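Local coordinates for protein agmatine N-acetyltransferase (Drosophila melanogaster, PDB 7CIW) that transfers the acetyl group of acetyl-CoA to agmatine, as a GNAT-family N-acetyltransferase of the AANAT subfamily, at residues Leu126-Leu131 / Val162-Thr167; Arg145-Val150 / Arg173-Leu178. The protein carries 1 engineered substitution. One frame throughout, in Å; residues are numbered along the deposited sequence.

Interaction 1 (Leu126-Leu131 / Val162-Thr167); sequences LHVHAL and VSVDCT. With G0R (N-(4-carbamimidamidobutyl)ethanamide), chain C; COA (coenzyme A), chain B.
L126 and H127 pair with V162 and S163 as neighbouring parallel strands, and the close half of the contact lies here, with L126 and V162 4.8 Å apart at CA. Both backbone polar atoms of S163 are bonded to strand 126-131: its N donates to L126 O at 3.0 Å, and its O receives V128 N at 2.9 Å in a nearly straight bond (171°). On one face of the sheet, the side chains of V128 and V164 lie side by side, V128 CB 3.8 Å from V164 CG2. On the other, H127 carries CG anti to its backbone N (chi1 -172°), and the edge of its ring meets S163 so that ND1 and OG share a 2.8 Å hydrogen bond. Water 1, also in the ring plane, joins NE2 to OD2 of D165, whose other oxygen is bound by T211. A leucine in place of H127 would probably leave S163 OG without its ring partner and water 1 without its bond to NE2.

Beyond V128 the pairing gives way: H129 and D165 are already 7.7 Å apart at CA. Where D165 N would next bond V128 O, water 2 stands between, donating to V128 O at 2.7 Å and accepting from D165 N and from N4 of the acetylagmatine. Product and coenzyme occupy the splayed end, L131 O accepting N4P of CoA at 2.7 Å. This parting of two parallel strands around the pantetheine arm is the hallmark of the GNAT fold. H129 and A130 form a classic bulge opposite V76 of strand 70-80; helix 142-156 packs on L126, V128 and L131, and strand 208-215 flanks V162.

Interaction 2 (Arg145-Val150 / Arg173-Leu178); sequences RLMETV and RLVQRL. With COA (coenzyme A), chain B.
M147 and L178 make the closest apolar contact between segments 145-150 and 173-178, with M147 CB 3.7 Å from L178 CD1. Farther along the methionine, CG comes to 4.3 Å from L174 CD2, and the terminal CE lies 4.1 Å from V175 CG1. The M147 chain is folded at both chi2 (-66°) and chi3 (-69°), which carries CE round to V175, and the two side chains meet at a slant. One residue on, E148 and L178 slide past each other in opposite directions, leaving E148 OE2 3.5 Å from the methyl CD2 of L178.

The next shell is polar. Water 3 donates both to E148 OE2, at 2.9 Å, and to L178 O, at 2.8 Å, so the glutamate tip is tied to the backbone carbonyl of the same leucine whose methyl it touches. Each backbone is braced by its own helical bonds: T149 N and V150 N return to R145 O and L146 O, and L178 N returns to L174 O. Behind the contact, Y180 touches both M147 and V175, while L131 of strand 125-133 lies against M147 and L174.

Both helices belong to the GNAT domain, and R177, next to L178, is a CoA-binding residue seen in structures of this protein. Both its terminal nitrogens bond the same phosphate oxygen, O1A of CoA, NH2 at 2.8 Å and NH1 at 3.2 Å, with that oxygen in the guanidinium plane. Between the segments, then, the fit depends on hydrocarbon surface, including the methionine's terminal methyl, with a water bridge at its partly exposed margin, whereas R177 directs both terminal nitrogens to the pyrophosphate, with N141 OD1 a second partner of NH2, and would be likely to offset negative charge there.

How the interactions relate
From the N terminus the four segments come in the order 126-131, 145-150, 162-167, 173-178. Interaction 1 closes the first loop, the beta-alpha-beta unit in which helix 142-156 connects two adjacent parallel strands. Interaction 2 starts on that connecting helix and closes a second loop through strand 161-166 to helix 169-177, so the two loops cross, each containing one segment of the other. Their centres are 10 Å apart and they touch directly: V128 CG2 lies 3.8 Å from M147 CE, and C166 meets V175. Together they join the central sheet to a helix pair on one of its faces, and both reach coenzyme A.

Interaction 1 (Leu126-Leu131 / Val162-Thr167)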
loop_
_atom_site.group_PDB
_atom_site.type_symbol
_atom_site.label_atom_id
_atom_site.label_comp_id
_atom_site.label_asym_id
_atom_site.label_seq_id
_atom_site.Cartn_x
_atom_site.Cartn_y
_atom_site.Cartn_z
ATOM N N LEU A 126 11.383 -3.202 -1.002
ATOM C CA LEU A 126 10.071 -3.795 -1.244
ATOM C C LEU A 126 9.018 -2.866 -0.657
ATOM O O LEU A 126 8.963 -2.674 0.558
ATOM C CB LEU A 126 9.978 -5.191 -0.628
ATOM C CG LEU A 126 8.727 -6.004 -0.940
ATOM C CD1 LEU A 126 8.468 -6.075 -2.433
ATOM C CD2 LEU A 126 8.892 -7.411 -0.388
ATOM N N HIS A 127 8.188 -2.290 -1.515
ATOM C CA HIS A 127 7.209 -1.303 -1.084
ATOM C C HIS A 127 5.820 -1.918 -0.988
ATOM O O HIS A 127 5.358 -2.561 -1.935
ATOM C CB HIS A 127 7.192 -0.130 -2.061
ATOM C CG HIS A 127 6.348 1.014 -1.606
ATOM N ND1 HIS A 127 6.787 1.938 -0.685
ATOM C CD2 HIS A 127 5.076 1.368 -1.920
ATOM C CE1 HIS A 127 5.830 2.823 -0.463
ATOM N NE2 HIS A 127 4.780 2.498 -1.193
ATOM N N VAL A 128 5.141 -1.688 0.132
ATOM C CA VAL A 128 3.776 -2.180 0.324
ATOM C C VAL A 128 2.807 -1.140 -0.233
ATOM O O VAL A 128 2.684 -0.038 0.310
ATOM C CB VAL A 128 3.488 -2.482 1.796
ATOM C CG1 VAL A 128 2.023 -2.872 1.991
ATOM C CG2 VAL A 128 4.425 -3.584 2.284
ATOM N N HIS A 129 2.129 -1.490 -1.337
ATOM C CA HIS A 129 1.212 -0.592 -2.027
ATOM C C HIS A 129 -0.211 -0.627 -1.485
ATOM O O HIS A 129 -0.940 0.356 -1.652
ATOM C CB HIS A 129 1.181 -0.920 -3.529
ATOM C CG HIS A 129 2.469 -0.626 -4.230
ATOM N ND1 HIS A 129 2.926 0.658 -4.427
ATOM C CD2 HIS A 129 3.407 -1.448 -4.760
ATOM C CE1 HIS A 129 4.084 0.615 -5.062
ATOM N NE2 HIS A 129 4.407 -0.651 -5.261
ATOM N N ALA A 130 -0.628 -1.720 -0.854
ATOM C CA ALA A 130 -1.992 -1.786 -0.337
ATOM C C ALA A 130 -2.071 -2.829 0.763
ATOM O O ALA A 130 -1.416 -3.866 0.681
ATOM C CB ALA A 130 -2.981 -2.126 -1.456
ATOM N N LEU A 131 -2.843 -2.522 1.805
ATOM C CA LEU A 131 -3.103 -3.437 2.916
ATOM C C LEU A 131 -4.539 -3.230 3.361
ATOM O O LEU A 131 -4.910 -2.106 3.702
ATOM C CB LEU A 131 -2.139 -3.167 4.069
ATOM C CG LEU A 131 -2.312 -4.104 5.257
ATOM C CD1 LEU A 131 -1.816 -5.490 4.905
ATOM C CD2 LEU A 131 -1.559 -3.538 6.457
ATOM N N VAL A 162 11.982 -2.673 3.708
ATOM C CA VAL A 162 10.561 -2.623 3.366
ATOM C C VAL A 162 10.084 -1.211 3.662
ATOM O O VAL A 162 10.472 -0.635 4.680
ATOM C CB VAL A 162 9.723 -3.641 4.168
ATOM C CG1 VAL A 162 8.225 -3.516 3.843
ATOM C CG2 VAL A 162 10.208 -5.060 3.916
ATOM N N SER A 163 9.261 -0.649 2.779
ATOM C CA SER A 163 8.678 0.672 3.011
ATOM C C SER A 163 7.170 0.610 2.822
ATOM O O SER A 163 6.651 -0.260 2.122
ATOM C CB SER A 163 9.274 1.735 2.084
ATOM O OG SER A 163 9.114 1.377 0.714
ATOM N N VAL A 164 6.464 1.557 3.451
ATOM C CA VAL A 164 5.006 1.589 3.350
ATOM C C VAL A 164 4.507 2.998 3.665
ATOM O O VAL A 164 4.974 3.625 4.623
ATOM C CB VAL A 164 4.374 0.523 4.275
ATOM C CG1 VAL A 164 4.801 0.736 5.749
ATOM C CG2 VAL A 164 2.849 0.505 4.138
ATOM N N ASP A 165 3.602 3.529 2.833
ATOM C CA ASP A 165 2.989 4.838 3.078
ATOM C C ASP A 165 1.695 4.625 3.850
ATOM O O ASP A 165 0.661 4.297 3.270
ATOM C CB ASP A 165 2.698 5.577 1.773
ATOM C CG ASP A 165 3.936 5.803 0.926
ATOM O OD1 ASP A 165 5.020 6.052 1.495
ATOM O OD2 ASP A 165 3.817 5.743 -0.319
ATOM N N CYS A 166 1.734 4.856 5.158
ATOM C CA CYS A 166 0.542 4.701 5.984
ATOM C C CYS A 166 -0.315 5.953 5.856
ATOM O O CYS A 166 -0.162 6.935 6.587
ATOM C CB CYS A 166 0.927 4.413 7.427
ATOM S SG CYS A 166 1.794 2.833 7.633
ATOM N N THR A 167 -1.207 5.923 4.873
ATOM C CA THR A 167 -2.197 6.974 4.717
ATOM C C THR A 167 -3.233 6.935 5.834
ATOM O O THR A 167 -3.899 7.943 6.087
ATOM C CB THR A 167 -2.863 6.825 3.350
ATOM O OG1 THR A 167 -3.462 5.530 3.265
ATOM C CG2 THR A 167 -1.821 6.948 2.242
HETATM C C10 G0R C . -4.302 3.478 -4.377
HETATM N N12 G0R C . -5.596 4.144 -4.299
HETATM C C1 G0R C . -0.437 0.214 2.446
HETATM C C2 G0R C . -1.466 1.143 1.807
HETATM C C5 G0R C . -2.009 3.394 0.791
HETATM C C6 G0R C . -1.778 3.493 -0.719
HETATM C C7 G0R C . -2.613 4.599 -1.374
HETATM C C8 G0R C . -3.843 4.131 -2.162
HETATM N N4 G0R C . -1.064 2.476 1.405
HETATM N N9 G0R C . -3.505 3.477 -3.406
HETATM N N11 G0R C . -3.915 2.796 -5.587
HETATM O O3 G0R C . -2.579 0.770 1.631
HETATM N N1A COA B . -11.319 1.530 11.993
HETATM C C2A COA B . -11.493 1.534 13.343
HETATM N N3A COA B . -10.689 0.765 14.152
HETATM C C4A COA B . -9.723 0.000 13.617
HETATM C C5A COA B . -9.559 -0.004 12.285
HETATM C C6A COA B . -10.365 0.774 11.479
HETATM N N6A COA B . -10.560 1.095 10.006
HETATM N N7A COA B . -8.538 -0.838 11.963
HETATM C C8A COA B . -8.060 -1.364 13.099
HETATM N N9A COA B . -8.779 -0.844 14.105
HETATM C C1B COA B . -8.795 -1.023 15.436
HETATM C C2B COA B . -9.096 -2.524 15.675
HETATM O O2B COA B . -10.547 -2.817 15.628
HETATM C C3B COA B . -8.500 -2.827 16.845
HETATM O O3B COA B . -9.176 -2.309 18.024
HETATM P P3B COA B . -10.287 -3.177 18.906
HETATM O O7A COA B . -9.969 -4.659 18.844
HETATM O O8A COA B . -10.334 -2.643 20.341
HETATM O O9A COA B . -11.625 -2.908 18.233
HETATM C C4B COA B . -7.124 -1.948 16.815
HETATM O O4B COA B . -7.350 -0.901 16.033
HETATM C C5B COA B . -5.942 -2.765 16.353
HETATM O O5B COA B . -6.365 -3.543 15.240
HETATM P P1A COA B . -5.250 -4.170 14.157
HETATM O O1A COA B . -3.863 -3.531 14.276
HETATM O O2A COA B . -5.221 -5.685 14.295
HETATM O O3A COA B . -5.846 -3.735 12.693
HETATM P P2A COA B . -6.075 -4.705 11.387
HETATM O O4A COA B . -7.178 -5.685 11.656
HETATM O O5A COA B . -4.765 -5.353 11.001
HETATM O O6A COA B . -6.572 -3.592 10.282
HETATM C CBP COA B . -6.079 -2.118 8.565
HETATM C CCP COA B . -5.720 -2.541 9.966
HETATM C CDP COA B . -5.616 -3.257 7.595
HETATM C CEP COA B . -5.360 -0.808 8.210
HETATM C CAP COA B . -7.587 -1.880 8.514
HETATM O OAP COA B . -7.891 -0.755 9.303
HETATM C C9P COA B . -8.134 -1.621 7.097
HETATM O O9P COA B . -8.307 -2.493 6.302
HETATM N N8P COA B . -8.488 -0.260 6.746
HETATM C C7P COA B . -9.078 0.077 5.437
HETATM C C6P COA B . -8.039 0.143 4.236
HETATM C C5P COA B . -6.891 0.999 4.709
HETATM O O5P COA B . -7.054 2.114 5.131
HETATM N N4P COA B . -5.542 0.372 4.610
HETATM C C3P COA B . -4.311 1.004 5.057
HETATM C C2P COA B . -3.922 2.226 4.224
HETATM S S1P COA B . -2.270 2.587 4.894
HETATM O O HOH W 1 2.252 3.837 -1.487
HETATM O O HOH W 2 1.789 2.421 0.792
#

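Interaction 2 (Arg145-Val150 / Arg173-Leu178)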
loop_
_atom_site.group_PDB
_atom_site.type_symbol
_atom_site.label_atom_id
_atom_site.label_comp_id
_atom_site.label_asym_id
_atom_site.label_seq_id
_atom_site.Cartn_x
_atom_site.Cartn_y
_atom_site.Cartn_z
ATOM N N ARG A 145 0.129 -9.958 10.316
ATOM C CA ARG A 145 0.571 -11.231 9.757
ATOM C C ARG A 145 0.916 -11.098 8.280
ATOM O O ARG A 145 1.930 -11.637 7.825
ATOM C CB ARG A 145 -0.501 -12.299 9.969
ATOM C CG ARG A 145 -0.662 -12.713 11.424
ATOM C CD ARG A 145 0.107 -13.982 11.717
ATOM N NE ARG A 145 1.495 -13.846 11.296
ATOM C CZ ARG A 145 2.514 -13.689 12.128
ATOM N NH1 ARG A 145 2.302 -13.665 13.436
ATOM N NH2 ARG A 145 3.743 -13.554 11.647
ATOM N N LEU A 146 0.097 -10.365 7.514
ATOM C CA LEU A 146 0.410 -10.162 6.104
ATOM C C LEU A 146 1.675 -9.324 5.920
ATOM O O LEU A 146 2.492 -9.627 5.044
ATOM C CB LEU A 146 -0.778 -9.518 5.383
ATOM C CG LEU A 146 -1.969 -10.464 5.231
ATOM C CD1 LEU A 146 -3.156 -9.726 4.653
ATOM C CD2 LEU A 146 -1.592 -11.622 4.343
ATOM N N MET A 147 1.859 -8.268 6.727
ATOM C CA MET A 147 3.100 -7.493 6.647
ATOM C C MET A 147 4.321 -8.348 6.979
ATOM O O MET A 147 5.376 -8.209 6.348
ATOM C CB MET A 147 3.031 -6.274 7.577
ATOM C CG MET A 147 1.982 -5.246 7.153
ATOM S SD MET A 147 2.341 -4.442 5.591
ATOM C CE MET A 147 3.781 -3.447 5.998
ATOM N N GLU A 148 4.203 -9.247 7.961
ATOM C CA GLU A 148 5.319 -10.141 8.249
ATOM C C GLU A 148 5.589 -11.074 7.075
ATOM O O GLU A 148 6.748 -11.378 6.764
ATOM C CB GLU A 148 5.037 -10.936 9.522
ATOM C CG GLU A 148 5.015 -10.053 10.771
ATOM C CD GLU A 148 6.404 -9.801 11.339
ATOM O OE1 GLU A 148 7.398 -10.171 10.678
ATOM O OE2 GLU A 148 6.504 -9.228 12.448
ATOM N N THR A 149 4.532 -11.526 6.401
ATOM C CA THR A 149 4.719 -12.374 5.225
ATOM C C THR A 149 5.471 -11.632 4.135
ATOM O O THR A 149 6.354 -12.198 3.477
ATOM C CB THR A 149 3.359 -12.858 4.714
ATOM O OG1 THR A 149 2.685 -13.541 5.777
ATOM C CG2 THR A 149 3.519 -13.794 3.520
ATOM N N VAL A 150 5.134 -10.356 3.932
ATOM C CA VAL A 150 5.844 -9.541 2.952
ATOM C C VAL A 150 7.305 -9.384 3.345
ATOM O O VAL A 150 8.199 -9.473 2.496
ATOM C CB VAL A 150 5.155 -8.177 2.798
ATOM C CG1 VAL A 150 6.032 -7.226 1.968
ATOM C CG2 VAL A 150 3.788 -8.380 2.161
ATOM N N ARG A 173 -0.222 2.737 13.269
ATOM C CA ARG A 173 -0.137 2.086 14.576
ATOM C C ARG A 173 0.257 0.620 14.447
ATOM O O ARG A 173 0.998 0.089 15.287
ATOM C CB ARG A 173 -1.468 2.224 15.308
ATOM C CG ARG A 173 -1.740 3.640 15.791
ATOM C CD ARG A 173 -3.208 3.828 16.079
ATOM N NE ARG A 173 -3.539 5.242 16.225
ATOM C CZ ARG A 173 -4.775 5.697 16.388
ATOM N NH1 ARG A 173 -5.801 4.852 16.442
ATOM N NH2 ARG A 173 -4.986 6.999 16.503
ATOM N N LEU A 174 -0.240 -0.055 13.410
ATOM C CA LEU A 174 0.130 -1.450 13.184
ATOM C C LEU A 174 1.632 -1.599 12.952
ATOM O O LEU A 174 2.283 -2.459 13.561
ATOM C CB LEU A 174 -0.662 -2.010 11.998
ATOM C CG LEU A 174 -0.075 -3.288 11.406
ATOM C CD1 LEU A 174 -0.188 -4.399 12.437
ATOM C CD2 LEU A 174 -0.759 -3.686 10.114
ATOM N N VAL A 175 2.208 -0.769 12.078
ATOM C CA VAL A 175 3.606 -0.992 11.736
ATOM C C VAL A 175 4.509 -0.507 12.852
ATOM O O VAL A 175 5.616 -1.015 13.014
ATOM C CB VAL A 175 3.972 -0.353 10.382
ATOM C CG1 VAL A 175 3.160 -0.999 9.279
ATOM C CG2 VAL A 175 3.732 1.140 10.392
ATOM N N GLN A 176 4.051 0.453 13.655
ATOM C CA GLN A 176 4.772 0.785 14.882
ATOM C C GLN A 176 4.907 -0.439 15.777
ATOM O O GLN A 176 5.976 -0.708 16.338
ATOM C CB GLN A 176 4.039 1.889 15.631
ATOM C CG GLN A 176 4.205 3.260 15.061
ATOM C CD GLN A 176 3.506 4.285 15.918
ATOM O OE1 GLN A 176 2.395 4.048 16.409
ATOM N NE2 GLN A 176 4.160 5.418 16.134
ATOM N N ARG A 177 3.808 -1.169 15.953
ATOM C CA ARG A 177 3.832 -2.386 16.751
ATOM C C ARG A 177 4.780 -3.419 16.159
ATOM O O ARG A 177 5.392 -4.201 16.896
ATOM C CB ARG A 177 2.399 -2.927 16.865
ATOM C CG ARG A 177 2.238 -4.415 17.024
ATOM C CD ARG A 177 0.818 -4.719 17.467
ATOM N NE ARG A 177 -0.023 -5.256 16.395
ATOM C CZ ARG A 177 -1.131 -4.676 15.934
ATOM N NH1 ARG A 177 -1.553 -3.520 16.435
ATOM N NH2 ARG A 177 -1.827 -5.260 14.968
ATOM N N LEU A 178 4.936 -3.427 14.833
ATOM C CA LEU A 178 5.878 -4.321 14.177
ATOM C C LEU A 178 7.326 -3.845 14.269
ATOM O O LEU A 178 8.230 -4.583 13.857
ATOM C CB LEU A 178 5.482 -4.483 12.706
ATOM C CG LEU A 178 4.164 -5.228 12.512
ATOM C CD1 LEU A 178 3.794 -5.298 11.031
ATOM C CD2 LEU A 178 4.234 -6.635 13.117
HETATM N N1A COA B . -11.319 1.530 11.993
HETATM C C2A COA B . -11.493 1.534 13.343
HETATM N N3A COA B . -10.689 0.765 14.152
HETATM C C4A COA B . -9.723 0.000 13.617
HETATM C C5A COA B . -9.559 -0.004 12.285
HETATM C C6A COA B . -10.365 0.774 11.479
HETATM N N6A COA B . -10.560 1.095 10.006
HETATM N N7A COA B . -8.538 -0.838 11.963
HETATM C C8A COA B . -8.060 -1.364 13.099
HETATM N N9A COA B . -8.779 -0.844 14.105
HETATM C C1B COA B . -8.795 -1.023 15.436
HETATM C C2B COA B . -9.096 -2.524 15.675
HETATM O O2B COA B . -10.547 -2.817 15.628
HETATM C C3B COA B . -8.500 -2.827 16.845
HETATM O O3B COA B . -9.176 -2.309 18.024
HETATM P P3B COA B . -10.287 -3.177 18.906
HETATM O O7A COA B . -9.969 -4.659 18.844
HETATM O O8A COA B . -10.334 -2.643 20.341
HETATM O O9A COA B . -11.625 -2.908 18.233
HETATM C C4B COA B . -7.124 -1.948 16.815
HETATM O O4B COA B . -7.350 -0.901 16.033
HETATM C C5B COA B . -5.942 -2.765 16.353
HETATM O O5B COA B . -6.365 -3.543 15.240
HETATM P P1A COA B . -5.250 -4.170 14.157
HETATM O O1A COA B . -3.863 -3.531 14.276
HETATM O O2A COA B . -5.221 -5.685 14.295
HETATM O O3A COA B . -5.846 -3.735 12.693
HETATM P P2A COA B . -6.075 -4.705 11.387
HETATM O O4A COA B . -7.178 -5.685 11.656
HETATM O O5A COA B . -4.765 -5.353 11.001
HETATM O O6A COA B . -6.572 -3.592 10.282
HETATM C CBP COA B . -6.079 -2.118 8.565
HETATM C CCP COA B . -5.720 -2.541 9.966
HETATM C CDP COA B . -5.616 -3.257 7.595
HETATM C CEP COA B . -5.360 -0.808 8.210
HETATM C CAP COA B . -7.587 -1.880 8.514
HETATM O OAP COA B . -7.891 -0.755 9.303
HETATM C C9P COA B . -8.134 -1.621 7.097
HETATM O O9P COA B . -8.307 -2.493 6.302
HETATM N N8P COA B . -8.488 -0.260 6.746
HETATM C C7P COA B . -9.078 0.077 5.437
HETATM C C6P COA B . -8.039 0.143 4.236
HETATM C C5P COA B . -6.891 0.999 4.709
HETATM O O5P COA B . -7.054 2.114 5.131
HETATM N N4P COA B . -5.542 0.372 4.610
HETATM C C3P COA B . -4.311 1.004 5.057
HETATM C C2P COA B . -3.922 2.226 4.224
HETATM S S1P COA B . -2.270 2.587 4.894
HETATM O O HOH W 3 8.346 -7.013 12.465
#